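Local structure of protein SCO1 homolog 1, mitochondrial (Arabidopsis thaliana, 6N5U) at residues A[81-84]-A[85-89]. The protein binds copper and is thought to act in copper homeostasis, mitochondrial redox signaling or insertion of copper into cytochrome c oxidase. Numbering follows the deposited sequence.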
# COMPACT_ATOMS: atom_id res chain seq x y z
N THR A 81 7.16 0.31 13.37
CA THR A 81 6.66 1.44 14.15
C THR A 81 6.48 2.66 13.21
O THR A 81 6.94 2.61 12.05
CB THR A 81 7.68 1.80 15.26
OG1 THR A 81 8.90 2.26 14.67
CG2 THR A 81 7.96 0.63 16.21
N VAL A 82 5.89 3.76 13.72
CA VAL A 82 5.71 5.01 12.99
C VAL A 82 7.04 5.48 12.41
O VAL A 82 7.11 5.71 11.20
CB VAL A 82 4.96 6.10 13.81
CG1 VAL A 82 5.00 7.46 13.13
CG2 VAL A 82 3.52 5.67 14.06
N GLN A 83 8.11 5.55 13.24
CA GLN A 83 9.45 6.00 12.86
C GLN A 83 10.08 5.08 11.83
O GLN A 83 10.74 5.57 10.91
CB GLN A 83 10.35 6.13 14.09
CG GLN A 83 11.57 7.02 13.91
CD GLN A 83 12.60 6.82 15.02
OE1 GLN A 83 12.30 6.87 16.22
NE2 GLN A 83 13.85 6.58 14.62
N GLN A 84 9.86 3.75 11.98
CA GLN A 84 10.36 2.73 11.06
C GLN A 84 9.67 2.86 9.69
O GLN A 84 10.35 2.92 8.67
CB GLN A 84 10.19 1.32 11.66
CG GLN A 84 10.60 0.17 10.74
CD GLN A 84 12.09 0.00 10.52
OE1 GLN A 84 12.91 0.74 11.06
NE2 GLN A 84 12.47 -0.98 9.74
N VAL A 85 8.33 2.94 9.68
CA VAL A 85 7.53 3.09 8.47
C VAL A 85 7.86 4.42 7.76
O VAL A 85 8.02 4.42 6.54
CB VAL A 85 6.00 2.92 8.75
CG1 VAL A 85 5.17 3.25 7.51
CG2 VAL A 85 5.69 1.52 9.24
N HIS A 86 8.01 5.52 8.54
CA HIS A 86 8.36 6.84 8.02
C HIS A 86 9.68 6.83 7.26
O HIS A 86 9.74 7.30 6.13
CB HIS A 86 8.41 7.88 9.16
CG HIS A 86 8.65 9.27 8.66
ND1 HIS A 86 7.62 10.05 8.18
CD2 HIS A 86 9.82 9.95 8.53
CE1 HIS A 86 8.18 11.19 7.81
NE2 HIS A 86 9.50 11.18 8.00
N GLU A 87 10.74 6.28 7.89
CA GLU A 87 12.07 6.18 7.32
C GLU A 87 12.09 5.32 6.06
O GLU A 87 12.75 5.67 5.08
CB GLU A 87 13.07 5.66 8.39
CG GLU A 87 13.58 6.75 9.32
CD GLU A 87 14.37 6.30 10.54
OE1 GLU A 87 14.22 5.14 10.97
OE2 GLU A 87 15.13 7.14 11.09
N TYR A 88 11.31 4.24 6.06
CA TYR A 88 11.20 3.30 4.94
C TYR A 88 10.51 3.90 3.73
O TYR A 88 11.07 3.83 2.64
CB TYR A 88 10.48 2.03 5.40
CG TYR A 88 10.44 0.89 4.41
CD1 TYR A 88 11.59 0.13 4.14
CD2 TYR A 88 9.25 0.51 3.78
CE1 TYR A 88 11.55 -0.95 3.26
CE2 TYR A 88 9.21 -0.56 2.89
CZ TYR A 88 10.36 -1.29 2.64
OH TYR A 88 10.33 -2.35 1.76
N VAL A 89 9.30 4.51 3.92
CA VAL A 89 8.45 5.05 2.84
C VAL A 89 9.14 6.19 2.09
O VAL A 89 9.05 6.24 0.86
CB VAL A 89 6.99 5.43 3.25
CG1 VAL A 89 6.19 4.21 3.70
CG2 VAL A 89 6.92 6.54 4.30
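Val85 N donates to Thr81 O at 2.8 Å in the first turn of helix 82-89, which links strands 68-74 and 97-100 as the helical element of a beta-alpha-beta unit in the thioredoxin fold. The same i+4 to i pattern continues with His86 N to Val82 O (2.8 Å), Glu87 N to Gln83 O (3.1 Å), Tyr88 N to Gln84 O and Val89 N to Val85 O. The start of the helix is closed by Thr81 at the N-cap, whose OG1 accepts from Gln84 N at 3.2 Å; chi1 of 65° turns the hydroxyl back over the first turn, where this amide has no preceding helical carbonyl to meet.

Nonpolar packing lies on the inner side, where the buried Val85 side chain rests on Phe72 and Thr100 of the two flanking strands. Its CG2 lies beside the Thr81 carbonyl oxygen that accepts the Val85 N-H. Farther along, Tyr88 CG stands anti to the backbone N (chi1 -172°), and the ring reaches away from the first turn to meet Phe92 edge-to-face and to touch Cys46, one of the copper ligands. The helix thus contributes an aromatic neighbour to the metal site, with the Tyr88 side chain about 7 Å from the copper ion at the nearest atoms.

Gln84 and His86 take polar partners outside the helix. Gln84, bent at chi2, hydrogen-bonds through NE2 to Thr40 OG1, and His86 ND1 is hydrogen-bonded to Asp18 OD1. On the exposed side, Gln83 and Glu87 run alongside each other one turn apart, amide and carboxylate planes 81° apart, leaving Gln83 NE2 3.8 Å from Glu87 OE2.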